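GCN5-related N-acetyltransferase (Arthrobacter sp., PDB 2R1I) probably transfers an acetyl group from acetyl-coenzyme A to an amine of a still unidentified substrate, as a member of the GNAT family. Local coordinates at residues 26-31 with 72-77; 36-41 with 52-57; 80-85 with 102-107; 85-90 with 124-129; 95-100 with 131-136. All blocks are in the same frame, centred on the assembly; numbering follows the deposited sequence.

Contact 1. Residues 26-31 with 72-77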
# COMPACT_ATOMS: atom_id res chain seq x y z
N ARG A 26 -9.91 -5.79 -20.20
CA ARG A 26 -10.92 -6.61 -19.56
C ARG A 26 -10.37 -7.13 -18.23
O ARG A 26 -9.18 -7.32 -18.07
CB ARG A 26 -11.35 -7.77 -20.46
CG ARG A 26 -10.33 -8.81 -20.65
CD ARG A 26 -10.89 -9.92 -21.53
NE ARG A 26 -9.94 -11.01 -21.66
CZ ARG A 26 -9.81 -12.03 -20.80
NH1 ARG A 26 -10.56 -12.11 -19.69
NH2 ARG A 26 -8.91 -12.97 -21.04
N ARG A 27 -11.27 -7.36 -17.31
CA ARG A 27 -10.90 -7.94 -16.03
C ARG A 27 -10.66 -9.43 -16.19
O ARG A 27 -11.53 -10.15 -16.73
CB ARG A 27 -12.00 -7.69 -15.01
CG ARG A 27 -11.64 -8.24 -13.64
CD ARG A 27 -12.50 -7.72 -12.58
NE ARG A 27 -12.20 -8.40 -11.34
CZ ARG A 27 -12.91 -8.30 -10.24
NH1 ARG A 27 -13.98 -7.54 -10.20
NH2 ARG A 27 -12.54 -8.96 -9.17
N ALA A 28 -9.50 -9.89 -15.71
CA ALA A 28 -9.15 -11.31 -15.62
C ALA A 28 -10.09 -12.03 -14.63
O ALA A 28 -10.33 -11.54 -13.52
CB ALA A 28 -7.71 -11.48 -15.12
N THR A 29 -10.62 -13.16 -15.06
CA THR A 29 -11.49 -14.04 -14.26
C THR A 29 -10.65 -15.21 -13.74
O THR A 29 -9.50 -15.41 -14.18
CB THR A 29 -12.60 -14.63 -15.14
OG1 THR A 29 -12.03 -15.59 -16.05
CG2 THR A 29 -13.34 -13.56 -15.88
N PRO A 30 -11.22 -16.02 -12.82
CA PRO A 30 -10.48 -17.19 -12.40
C PRO A 30 -10.00 -18.09 -13.56
O PRO A 30 -8.95 -18.73 -13.45
CB PRO A 30 -11.48 -17.89 -11.47
CG PRO A 30 -12.24 -16.78 -10.84
CD PRO A 30 -12.48 -15.87 -12.06
N ALA A 31 -10.74 -18.12 -14.67
CA ALA A 31 -10.34 -18.98 -15.81
C ALA A 31 -9.06 -18.49 -16.47
O ALA A 31 -8.41 -19.20 -17.24
CB ALA A 31 -11.49 -19.04 -16.85
N VAL A 72 -6.91 -7.96 -11.60
CA VAL A 72 -5.97 -7.95 -12.73
C VAL A 72 -6.78 -7.57 -13.98
O VAL A 72 -7.86 -8.10 -14.23
CB VAL A 72 -5.24 -9.27 -12.93
CG1 VAL A 72 -4.43 -9.24 -14.27
CG2 VAL A 72 -4.37 -9.58 -11.68
N LEU A 73 -6.24 -6.57 -14.69
CA LEU A 73 -6.80 -6.12 -16.00
C LEU A 73 -5.86 -6.58 -17.11
O LEU A 73 -4.61 -6.51 -16.95
CB LEU A 73 -7.06 -4.60 -16.09
CG LEU A 73 -7.99 -3.99 -15.04
CD1 LEU A 73 -8.13 -2.50 -15.23
CD2 LEU A 73 -9.34 -4.69 -15.03
N LEU A 74 -6.44 -7.05 -18.23
CA LEU A 74 -5.71 -7.56 -19.37
C LEU A 74 -6.01 -6.70 -20.61
O LEU A 74 -7.16 -6.33 -20.83
CB LEU A 74 -6.11 -9.00 -19.69
CG LEU A 74 -5.82 -10.03 -18.60
CD1 LEU A 74 -6.45 -11.34 -18.93
CD2 LEU A 74 -4.32 -10.18 -18.45
N ALA A 75 -4.95 -6.39 -21.36
CA ALA A 75 -5.02 -5.61 -22.61
C ALA A 75 -4.46 -6.47 -23.75
O ALA A 75 -3.37 -7.05 -23.63
CB ALA A 75 -4.20 -4.37 -22.48
N GLY A 76 -5.22 -6.54 -24.83
CA GLY A 76 -4.81 -7.27 -26.03
C GLY A 76 -5.55 -8.57 -26.18
O GLY A 76 -6.07 -9.14 -25.24
N GLU A 77 -5.64 -9.06 -27.42
CA GLU A 77 -6.14 -10.39 -27.64
C GLU A 77 -5.28 -10.99 -28.76
O GLU A 77 -5.40 -10.60 -29.91
CB GLU A 77 -7.64 -10.36 -27.97
CG GLU A 77 -8.29 -11.76 -28.05
CD GLU A 77 -7.99 -12.63 -26.82
OE1 GLU A 77 -8.26 -12.17 -25.69
OE2 GLU A 77 -7.48 -13.77 -27.01
O HOH W 1 -9.35 -9.75 -11.57

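Contact 2. Residues 36-41 with 52-57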
# COMPACT_ATOMS: atom_id res chain seq x y z
N VAL A 36 -2.46 -15.45 -16.80
CA VAL A 36 -1.89 -14.36 -15.97
C VAL A 36 -0.57 -14.83 -15.33
O VAL A 36 0.42 -14.10 -15.32
CB VAL A 36 -2.87 -13.84 -14.91
CG1 VAL A 36 -2.18 -12.82 -14.00
CG2 VAL A 36 -4.08 -13.16 -15.60
N ALA A 37 -0.57 -16.06 -14.81
CA ALA A 37 0.64 -16.66 -14.22
C ALA A 37 1.81 -16.63 -15.20
O ALA A 37 2.92 -16.19 -14.86
CB ALA A 37 0.38 -18.09 -13.77
N GLN A 38 1.56 -17.04 -16.43
CA GLN A 38 2.59 -17.08 -17.47
C GLN A 38 3.05 -15.69 -17.88
O GLN A 38 4.27 -15.46 -18.04
CB GLN A 38 2.07 -17.82 -18.69
CG GLN A 38 3.12 -18.14 -19.73
CD GLN A 38 4.17 -19.14 -19.22
OE1 GLN A 38 3.85 -20.28 -18.85
NE2 GLN A 38 5.43 -18.71 -19.21
N MSE A 39 2.12 -14.76 -18.02
CA MSE A 39 2.50 -13.38 -18.28
C MSE A 39 3.36 -12.76 -17.18
O MSE A 39 4.37 -12.09 -17.49
CB MSE A 39 1.28 -12.51 -18.53
CG MSE A 39 0.49 -12.96 -19.73
SE MSE A 39 -1.11 -11.88 -19.86
CE MSE A 39 -0.02 -10.16 -20.14
N LEU A 40 3.00 -12.99 -15.92
CA LEU A 40 3.78 -12.45 -14.79
C LEU A 40 5.17 -13.05 -14.76
O LEU A 40 6.17 -12.35 -14.51
CB LEU A 40 3.09 -12.74 -13.48
CG LEU A 40 1.82 -11.96 -13.14
CD1 LEU A 40 1.19 -12.46 -11.87
CD2 LEU A 40 2.12 -10.43 -13.06
N HIS A 41 5.22 -14.34 -15.04
CA HIS A 41 6.49 -15.06 -15.11
C HIS A 41 7.38 -14.50 -16.22
O HIS A 41 8.57 -14.18 -15.99
CB HIS A 41 6.25 -16.56 -15.32
CG HIS A 41 7.51 -17.37 -15.23
ND1 HIS A 41 7.93 -17.94 -14.05
CD2 HIS A 41 8.46 -17.66 -16.16
CE1 HIS A 41 9.08 -18.57 -14.26
NE2 HIS A 41 9.42 -18.41 -15.52
N PRO A 52 8.41 -16.65 -8.84
CA PRO A 52 7.99 -17.99 -8.56
C PRO A 52 7.66 -18.68 -9.86
O PRO A 52 7.55 -18.01 -10.90
CB PRO A 52 6.72 -17.81 -7.71
CG PRO A 52 6.65 -16.49 -7.38
CD PRO A 52 7.49 -15.66 -8.29
N GLY A 53 7.55 -20.00 -9.84
CA GLY A 53 7.12 -20.74 -10.98
C GLY A 53 5.65 -20.53 -11.30
O GLY A 53 4.88 -20.02 -10.46
N THR A 54 5.26 -20.90 -12.51
CA THR A 54 3.89 -20.69 -12.95
C THR A 54 2.90 -21.60 -12.18
O THR A 54 1.76 -21.22 -12.03
CB THR A 54 3.71 -20.77 -14.52
OG1 THR A 54 4.03 -22.08 -14.99
CG2 THR A 54 4.58 -19.77 -15.25
N ASP A 55 3.31 -22.76 -11.66
CA ASP A 55 2.39 -23.58 -10.83
C ASP A 55 1.98 -22.79 -9.57
O ASP A 55 0.78 -22.72 -9.26
CB ASP A 55 2.99 -24.93 -10.41
CG ASP A 55 2.97 -25.95 -11.52
OD1 ASP A 55 2.41 -25.67 -12.60
OD2 ASP A 55 3.51 -27.08 -11.32
N GLU A 56 2.96 -22.22 -8.88
CA GLU A 56 2.72 -21.41 -7.67
C GLU A 56 1.87 -20.17 -7.96
O GLU A 56 0.87 -19.87 -7.23
CB GLU A 56 4.02 -20.99 -6.98
CG GLU A 56 3.81 -20.15 -5.75
CD GLU A 56 5.10 -19.63 -5.12
OE1 GLU A 56 6.13 -20.31 -5.30
OE2 GLU A 56 5.07 -18.51 -4.49
N LEU A 57 2.24 -19.45 -9.02
CA LEU A 57 1.52 -18.21 -9.39
C LEU A 57 0.09 -18.54 -9.78
O LEU A 57 -0.84 -17.84 -9.35
CB LEU A 57 2.24 -17.46 -10.55
CG LEU A 57 3.55 -16.77 -10.20
CD1 LEU A 57 4.20 -16.31 -11.47
CD2 LEU A 57 3.34 -15.59 -9.26
O HOH W 2 4.57 -22.58 -17.54

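Contact 3. Residues 80-85 with 102-107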
# COMPACT_ATOMS: atom_id res chain seq x y z
N THR A 80 -1.27 -8.97 -24.14
CA THR A 80 0.16 -8.64 -24.14
C THR A 80 0.59 -7.62 -23.08
O THR A 80 1.79 -7.28 -22.96
CB THR A 80 0.59 -8.13 -25.51
OG1 THR A 80 -0.15 -6.96 -25.84
CG2 THR A 80 0.35 -9.22 -26.57
N GLY A 81 -0.38 -7.14 -22.33
CA GLY A 81 -0.15 -6.25 -21.18
C GLY A 81 -1.15 -6.50 -20.07
O GLY A 81 -2.26 -6.95 -20.30
N LEU A 82 -0.74 -6.16 -18.87
CA LEU A 82 -1.62 -6.30 -17.73
C LEU A 82 -1.36 -5.25 -16.67
O LEU A 82 -0.26 -4.65 -16.65
CB LEU A 82 -1.50 -7.71 -17.15
CG LEU A 82 -0.22 -8.24 -16.52
CD1 LEU A 82 0.10 -7.60 -15.16
CD2 LEU A 82 -0.34 -9.76 -16.31
N ALA A 83 -2.38 -5.01 -15.84
CA ALA A 83 -2.27 -4.22 -14.63
C ALA A 83 -2.76 -5.05 -13.43
O ALA A 83 -3.72 -5.81 -13.59
CB ALA A 83 -3.10 -2.97 -14.75
N VAL A 84 -2.07 -4.89 -12.29
CA VAL A 84 -2.42 -5.53 -11.01
C VAL A 84 -2.73 -4.42 -10.02
O VAL A 84 -1.85 -3.56 -9.77
CB VAL A 84 -1.30 -6.45 -10.46
CG1 VAL A 84 -1.75 -7.13 -9.18
CG2 VAL A 84 -0.95 -7.50 -11.50
N LEU A 85 -3.95 -4.47 -9.52
CA LEU A 85 -4.48 -3.51 -8.52
C LEU A 85 -4.75 -4.20 -7.23
O LEU A 85 -5.36 -5.25 -7.22
CB LEU A 85 -5.79 -2.89 -8.97
CG LEU A 85 -5.69 -1.96 -10.17
CD1 LEU A 85 -7.05 -1.77 -10.87
CD2 LEU A 85 -5.15 -0.60 -9.71
N GLU A 102 1.36 -3.47 -10.15
CA GLU A 102 2.15 -3.71 -11.34
C GLU A 102 1.45 -3.13 -12.54
O GLU A 102 0.23 -3.17 -12.67
CB GLU A 102 2.44 -5.21 -11.61
CG GLU A 102 2.97 -6.06 -10.46
CD GLU A 102 4.38 -5.75 -10.03
OE1 GLU A 102 5.12 -5.01 -10.71
OE2 GLU A 102 4.76 -6.24 -8.93
N LEU A 103 2.25 -2.65 -13.50
CA LEU A 103 1.75 -2.32 -14.79
C LEU A 103 2.82 -2.86 -15.77
O LEU A 103 3.92 -2.32 -15.88
CB LEU A 103 1.56 -0.80 -14.93
CG LEU A 103 1.17 -0.27 -16.33
CD1 LEU A 103 -0.14 -0.84 -16.83
CD2 LEU A 103 1.12 1.27 -16.33
N TYR A 104 2.51 -3.96 -16.43
CA TYR A 104 3.46 -4.69 -17.25
C TYR A 104 3.08 -4.57 -18.73
O TYR A 104 2.06 -5.09 -19.16
CB TYR A 104 3.46 -6.15 -16.87
CG TYR A 104 4.26 -6.53 -15.64
CD1 TYR A 104 5.20 -5.69 -15.07
CD2 TYR A 104 4.14 -7.80 -15.12
CE1 TYR A 104 5.94 -6.10 -13.98
CE2 TYR A 104 4.88 -8.21 -14.04
CZ TYR A 104 5.77 -7.37 -13.47
OH TYR A 104 6.52 -7.82 -12.40
N VAL A 105 3.90 -3.85 -19.51
CA VAL A 105 3.68 -3.73 -20.95
C VAL A 105 5.06 -3.79 -21.61
O VAL A 105 6.07 -3.50 -20.97
CB VAL A 105 2.96 -2.42 -21.29
CG1 VAL A 105 1.56 -2.38 -20.70
CG2 VAL A 105 3.80 -1.22 -20.84
N ARG A 106 5.11 -4.20 -22.88
CA ARG A 106 6.39 -4.25 -23.57
C ARG A 106 6.99 -2.86 -23.80
O ARG A 106 6.26 -1.88 -24.00
CB ARG A 106 6.20 -5.01 -24.89
CG ARG A 106 5.95 -6.48 -24.71
CD ARG A 106 7.21 -7.20 -24.20
N PRO A 107 8.35 -2.77 -23.81
CA PRO A 107 8.96 -1.49 -24.16
C PRO A 107 8.63 -1.09 -25.58
O PRO A 107 8.40 -1.95 -26.44
CB PRO A 107 10.47 -1.77 -24.01
CG PRO A 107 10.60 -3.25 -24.15
CD PRO A 107 9.37 -3.80 -23.53
O HOH W 3 2.73 -4.92 -24.01

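Contact 4. Residues 85-90 with 124-129. With EDO (1,2-ethanediol), chain E.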
# COMPACT_ATOMS: atom_id res chain seq x y z
N LEU A 85 -3.95 -4.47 -9.52
CA LEU A 85 -4.48 -3.51 -8.52
C LEU A 85 -4.75 -4.20 -7.23
O LEU A 85 -5.36 -5.25 -7.22
CB LEU A 85 -5.79 -2.89 -8.97
CG LEU A 85 -5.69 -1.96 -10.17
CD1 LEU A 85 -7.05 -1.77 -10.87
CD2 LEU A 85 -5.15 -0.60 -9.71
N SER A 86 -4.36 -3.59 -6.09
CA SER A 86 -4.77 -4.09 -4.80
C SER A 86 -5.60 -3.03 -4.08
O SER A 86 -5.37 -1.85 -4.28
CB SER A 86 -3.56 -4.45 -3.95
OG SER A 86 -2.72 -3.37 -3.66
N PHE A 87 -6.53 -3.52 -3.28
CA PHE A 87 -7.47 -2.68 -2.52
C PHE A 87 -7.35 -2.97 -1.05
O PHE A 87 -7.16 -4.13 -0.64
CB PHE A 87 -8.88 -3.01 -2.99
CG PHE A 87 -9.17 -2.58 -4.39
CD1 PHE A 87 -8.81 -3.37 -5.47
CD2 PHE A 87 -9.73 -1.34 -4.61
CE1 PHE A 87 -9.04 -2.91 -6.77
CE2 PHE A 87 -9.97 -0.87 -5.86
CZ PHE A 87 -9.63 -1.67 -6.96
N ARG A 88 -7.53 -1.94 -0.23
CA ARG A 88 -7.48 -2.11 1.21
C ARG A 88 -8.32 -0.99 1.86
O ARG A 88 -8.49 0.09 1.28
CB ARG A 88 -6.04 -2.04 1.70
CG ARG A 88 -5.42 -0.66 1.68
CD ARG A 88 -3.91 -0.63 1.90
NE ARG A 88 -3.44 0.73 2.08
CZ ARG A 88 -2.99 1.56 1.12
NH1 ARG A 88 -2.97 1.20 -0.16
NH2 ARG A 88 -2.56 2.76 1.46
N PRO A 89 -8.79 -1.23 3.08
CA PRO A 89 -9.48 -0.12 3.75
C PRO A 89 -8.44 0.90 4.33
O PRO A 89 -7.27 0.57 4.48
CB PRO A 89 -10.21 -0.79 4.90
CG PRO A 89 -10.00 -2.24 4.79
CD PRO A 89 -8.81 -2.46 3.92
N ASN A 90 -8.94 2.01 4.85
CA ASN A 90 -8.08 3.08 5.37
C ASN A 90 -8.91 3.87 6.37
O ASN A 90 -10.08 4.14 6.11
CB ASN A 90 -7.59 3.92 4.22
CG ASN A 90 -6.57 4.99 4.65
OD1 ASN A 90 -6.98 6.03 5.15
ND2 ASN A 90 -5.28 4.74 4.42
N GLY A 124 -10.83 3.98 -13.54
CA GLY A 124 -12.26 3.74 -13.60
C GLY A 124 -12.74 2.66 -12.65
O GLY A 124 -13.75 2.80 -11.98
N LEU A 125 -12.00 1.57 -12.60
CA LEU A 125 -12.33 0.49 -11.70
C LEU A 125 -12.23 0.92 -10.23
O LEU A 125 -13.11 0.61 -9.46
CB LEU A 125 -11.47 -0.71 -12.02
CG LEU A 125 -11.94 -2.03 -11.40
CD1 LEU A 125 -11.83 -3.15 -12.40
CD2 LEU A 125 -11.10 -2.27 -10.19
N VAL A 126 -11.19 1.67 -9.87
CA VAL A 126 -11.06 2.21 -8.52
C VAL A 126 -12.25 3.10 -8.14
O VAL A 126 -12.85 2.93 -7.06
CB VAL A 126 -9.67 2.92 -8.31
CG1 VAL A 126 -9.61 3.61 -6.93
CG2 VAL A 126 -8.50 1.93 -8.53
N ARG A 127 -12.61 4.03 -9.04
CA ARG A 127 -13.78 4.88 -8.82
C ARG A 127 -15.04 4.03 -8.60
O ARG A 127 -15.85 4.35 -7.72
CB ARG A 127 -14.00 5.82 -10.01
CG ARG A 127 -13.21 7.13 -9.95
CD ARG A 127 -13.79 8.26 -10.93
NE ARG A 127 -12.76 9.29 -11.17
CZ ARG A 127 -11.87 9.26 -12.16
NH1 ARG A 127 -11.86 8.26 -13.06
NH2 ARG A 127 -10.98 10.25 -12.28
N SER A 128 -15.21 3.00 -9.42
CA SER A 128 -16.39 2.13 -9.34
C SER A 128 -16.51 1.46 -8.00
O SER A 128 -17.63 1.20 -7.54
CB SER A 128 -16.42 1.06 -10.46
OG SER A 128 -15.57 -0.08 -10.23
N ARG A 129 -15.36 1.20 -7.37
CA ARG A 129 -15.31 0.59 -6.03
C ARG A 129 -15.49 1.62 -4.89
O ARG A 129 -15.38 1.31 -3.68
CB ARG A 129 -13.98 -0.13 -5.84
CG ARG A 129 -13.74 -1.34 -6.67
CD ARG A 129 -14.45 -2.56 -6.12
NE ARG A 129 -13.85 -2.96 -4.85
CZ ARG A 129 -12.88 -3.86 -4.73
NH1 ARG A 129 -12.39 -4.42 -5.81
NH2 ARG A 129 -12.38 -4.11 -3.53
C1 EDO E . -17.57 4.02 -0.28
O1 EDO E . -17.18 5.33 -0.75
C2 EDO E . -17.14 2.98 -1.32
O2 EDO E . -17.18 1.62 -0.88

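Contact 5. Residues 95-100 with 131-136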
# COMPACT_ATOMS: atom_id res chain seq x y z
N GLY A 95 -14.23 4.71 1.32
CA GLY A 95 -13.93 3.64 0.38
C GLY A 95 -12.50 3.13 0.47
O GLY A 95 -11.72 3.61 1.27
N PRO A 96 -12.18 2.14 -0.35
CA PRO A 96 -10.84 1.55 -0.32
C PRO A 96 -9.79 2.55 -0.88
O PRO A 96 -10.11 3.49 -1.62
CB PRO A 96 -10.95 0.35 -1.26
CG PRO A 96 -11.97 0.77 -2.22
CD PRO A 96 -13.00 1.55 -1.42
N VAL A 97 -8.53 2.29 -0.52
CA VAL A 97 -7.37 2.88 -1.15
C VAL A 97 -6.80 1.78 -2.05
O VAL A 97 -6.71 0.61 -1.65
CB VAL A 97 -6.32 3.38 -0.17
CG1 VAL A 97 -5.07 3.92 -0.92
CG2 VAL A 97 -6.94 4.50 0.72
N ALA A 98 -6.44 2.17 -3.29
CA ALA A 98 -5.91 1.23 -4.25
C ALA A 98 -4.43 1.49 -4.50
O ALA A 98 -3.97 2.64 -4.47
CB ALA A 98 -6.68 1.31 -5.55
N ILE A 99 -3.68 0.41 -4.81
CA ILE A 99 -2.31 0.50 -5.31
C ILE A 99 -2.27 -0.13 -6.69
O ILE A 99 -2.83 -1.24 -6.90
CB ILE A 99 -1.26 -0.15 -4.37
CG1 ILE A 99 -1.28 0.45 -2.94
CG2 ILE A 99 0.17 -0.09 -4.92
CD1 ILE A 99 -0.57 -0.46 -1.90
N LEU A 100 -1.60 0.57 -7.60
CA LEU A 100 -1.15 -0.04 -8.86
C LEU A 100 0.11 -0.88 -8.59
O LEU A 100 1.24 -0.39 -8.66
CB LEU A 100 -0.90 1.04 -9.90
CG LEU A 100 -0.59 0.52 -11.32
CD1 LEU A 100 -1.82 -0.24 -11.88
CD2 LEU A 100 -0.21 1.67 -12.28
N GLY A 131 -13.40 4.13 -4.48
CA GLY A 131 -12.08 4.66 -4.15
C GLY A 131 -11.78 6.03 -4.74
O GLY A 131 -12.26 6.41 -5.84
N ALA A 132 -11.06 6.82 -3.96
CA ALA A 132 -10.69 8.18 -4.30
C ALA A 132 -9.18 8.38 -4.34
O ALA A 132 -8.73 9.49 -4.49
CB ALA A 132 -11.34 9.17 -3.29
N LEU A 133 -8.41 7.29 -4.23
CA LEU A 133 -6.97 7.40 -4.23
C LEU A 133 -6.35 6.15 -4.83
O LEU A 133 -6.69 5.00 -4.43
CB LEU A 133 -6.43 7.58 -2.83
CG LEU A 133 -4.96 7.91 -2.60
CD1 LEU A 133 -4.68 9.24 -3.23
CD2 LEU A 133 -4.65 7.92 -1.11
N LEU A 134 -5.46 6.41 -5.80
CA LEU A 134 -4.61 5.36 -6.41
C LEU A 134 -3.13 5.69 -6.18
O LEU A 134 -2.67 6.82 -6.52
CB LEU A 134 -4.92 5.25 -7.89
CG LEU A 134 -4.17 4.16 -8.68
CD1 LEU A 134 -4.40 2.79 -8.06
CD2 LEU A 134 -4.62 4.23 -10.19
N GLU A 135 -2.41 4.73 -5.61
CA GLU A 135 -1.01 4.91 -5.22
C GLU A 135 -0.11 4.03 -6.07
O GLU A 135 -0.55 3.00 -6.60
CB GLU A 135 -0.79 4.56 -3.75
CG GLU A 135 -1.68 5.30 -2.78
CD GLU A 135 -1.56 4.83 -1.34
OE1 GLU A 135 -1.45 3.60 -1.08
OE2 GLU A 135 -1.64 5.71 -0.48
N ILE A 136 1.16 4.46 -6.20
CA ILE A 136 2.19 3.66 -6.84
C ILE A 136 3.49 3.89 -6.11
O ILE A 136 3.74 5.00 -5.62
CB ILE A 136 2.45 4.06 -8.29
CG1 ILE A 136 1.22 4.51 -9.03
CG2 ILE A 136 3.08 2.90 -9.11
CD1 ILE A 136 1.61 5.12 -10.42
O HOH W 4 -10.59 6.21 -1.19

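Contact 1. Residues 26-31 with 72-77
This is an antiparallel pairing of two strands at the edge of the central sheet of a GNAT fold. The short strand 26-27 is the outermost strand on this side of the sheet, and it lies against strand 70-75. Arg26 and Leu74 form a hydrogen-bonded pair. Arg26 N donates to Leu74 O at 2.9 Å. Leu74 N returns a bond to Arg26 O at 2.8 Å, and this one runs nearly along the C=O axis. Arg27 and Leu73 make the next pair, which is non-hydrogen-bonded. Beyond it Ala28 N donates to Val72 O at 2.8 Å from above the carbonyl plane.

The two faces of the pairing differ. Arg26 and Leu74 lie side by side on one face. CG of Arg26 sits in the crowded position between the backbone N and carbonyl carbon (chi1 69°), and the chain then runs extended. Its guanidinium thus comes over Leu74, with Leu74 CD1 3.6 Å from Arg26 NH2 and offset toward the rim of the group. The charge itself is met by a salt bridge to Asp32. The methyl of Ala28 packs on Val72, and Val36 of helix 33-47 covers both. On the other face Leu73 CD2 touches Arg27 CA at 3.7 Å, under helix 109-128. The Arg27 chain is extended and ends in a salt bridge to Glu68. One water bridges the two strands: it donates to Ala28 O and accepts from Val72 N at 3.0 Å and from Arg27 NE at 3.2 Å, lying in the guanidinium plane.

Contact 2. Residues 36-41 with 52-57
Apolar packing carries the inner side of this contact between helix 33-47 and the start of helix 54-64. The methyl of Ala37 points at the second helix and meets Leu57 CB, with Ala37 CB and Leu57 CB 3.8 Å apart. So small a residue lets the backbones come close, the CA atoms of Ala37 and Leu57 being 5.1 Å apart. Leu57 CD1 reaches past it to Ala37 O at 3.6 Å and also touches Leu40 CB. Thr54 sends its methyl between two side chains of the first helix. Its CG2 lies 3.6 Å from His41 CB and 3.7 Å from Gln38 OE1.

The direct polar link is one hydrogen bond. CG of His41 is anti to the backbone N (chi1 -173°), which carries the ring across to the turn before the second helix. There ND1 of His41 donates to Pro52 O at 3.2 Å. The oxygen lies at the ring edge, only 9° out of its plane. ND1 therefore carries a proton.

A water forms the outer bridge. It donates to Gln38 OE1 at 2.7 Å and hydrogen-bonds Thr54 OG1, while Gln38 NE2 is held by Asp42. Trp92 and Val91 of the second subunit pack on Leu40, Pro52 and Leu57. Gly53 holds the N-cap position of helix 54-64, and the whole is the packing of the two consecutive helices that follow the first strand, as in the GNAT fold.

Contact 3. Residues 80-85 with 102-107
Leu82 has CG in the crowded position between the backbone N and carbonyl carbon (chi1 65°), while Tyr104 has CG anti to its carbonyl carbon (chi1 -80°). These settings lay the two side chains next to each other, pointing the same way. Leu82 CD1 touches Tyr104 CD2 at 4.0 Å, and the same methyl also meets Tyr104 CB. Glu102 places its CB over the centre of the Tyr104 ring, 4.2 Å above the plane. Val84 runs alongside Glu102, with Val84 CG2 4.1 Å from Glu102 CB. The Glu102 chain then bends at chi2 (-69°) and leads its carboxylate away, where OE2 accepts from Trp92 NE1 of the second subunit.

The backbones form the antiparallel beta hairpin of strands 81-88 and 97-104 in the middle of the GNAT sheet. Leu82 with Tyr104 and Val84 with Glu102 are hydrogen-bonded pairs. Tyr104 N to Leu82 O is 2.9 Å and nearly along the C=O axis. Val84 N to Glu102 O is also 2.9 Å, on a lone pair. Ala83 and Leu103 form the non-hydrogen-bonded pair between them. Their side chains take the other face, toward helix 109-128.

Thr80 and Gly81 both face Ala75 in a classic beta bulge. Gly81 CA passes 3.2 Å from Tyr104 O. Past the paired part, a water donates to Thr80 O at 2.7 Å and accepts from Arg106 N.

Contact 4. Residues 85-90 with 124-129
The guanidinium of Arg129 lies flat on the ring of Phe87. This is a stacked cation-pi contact: Arg129 CZ is 4.0 Å from the ring centroid, 13° off the ring normal. The planes are tilted by 24°. NH1 of Arg129 stands over the ring, 3.7 Å from Phe87 CD1, while NH2 of Arg129 lies 3.7 Å from Phe87 CG. Leu125 comes at the tip of the ring obliquely, its CD2 3.6 Å from Phe87 CZ. Val126 CG2 reaches the same atom at 4.1 Å. Leu85 extends the apolar patch, sliding past Leu125 so that Leu85 CD1 meets Leu125 CD2.

Two bends in the Arg129 chain, at chi2 and chi3, fold it back over Phe87. Glu68 O accepts from NH1 and so helps to fix the stacked group. The turn below is tied by Leu125 O, which accepts from both Arg129 N and Ser128 OG, the latter at 2.7 Å on a lone pair. A 1,2-ethanediol, probably from the crystallisation liquor, makes only a weak bond to Arg129 O.

Phe87 lies on strand 81-88 between strands 70-75 and 97-104, and the C-terminal end of helix 109-128 runs nearly parallel to the strand over this face of the sheet, with Val71 touching Leu125 and Ala98 touching Val126.

Contact 5. Residues 95-100 with 131-136
Strands 97-100 and 133-136 run parallel with a twist of 34°, joined by Ala98 N to Leu133 O (3.1 Å), Glu135 N to Ala98 O (2.8 Å) and Leu100 N to Glu135 O (2.8 Å). The last runs nearly along the C=O axis. On one face, Leu134 has CG anti to the backbone N (chi1 -177°), which brings its CD1 to Ala98 CB at 3.7 Å and Leu100 N at 3.6 Å. Val126 of helix 109-128 covers Ala98 here.

The pairing closes a beta-alpha-beta crossover, in which helix 109-128 links the two neighbouring parallel strands of the GNAT fold. On the other face Glu135 extends its chain obliquely across Val97 and Ile99. Its OE1 lies 3.6 Å from Val97 CG1 and close to Ile99 CG1. This largely apolar setting buries a carboxylate, but both oxygens have partners: Arg88 makes a salt bridge to OE1, and Tyr167 OH of the second subunit bonds OE2. The positive charge of Arg88 would be expected to keep Glu135 ionised. Residues 133-136 also pair antiparallel with a strand of the second subunit, so the sheet continues across the interface. Before the strands start, one water donates to Pro96 O at 2.8 Å and accepts from Ala132 N.

Contacts 1, 3, 4 and 5 all reach one sheet, and contact 2 lies on the helices over one of its faces. Contact 2 is nested in the loop closed by contact 1, and Val36 and Met39 pack on Leu74. Met39 and Leu40 also touch contact 3, at Leu82 and Tyr104. Contacts 1 and 3 share backbone bonding, Leu73 N to Ala83 O at 2.9 Å. Contacts 3 and 4 share Leu85. Contacts 4 and 5 have centres about 5 Å apart and are stitched by Arg88 O and Val97 N at 2.8 Å. Contacts 2 and 5 lie about 25 Å apart between centres, yet both meet the second subunit.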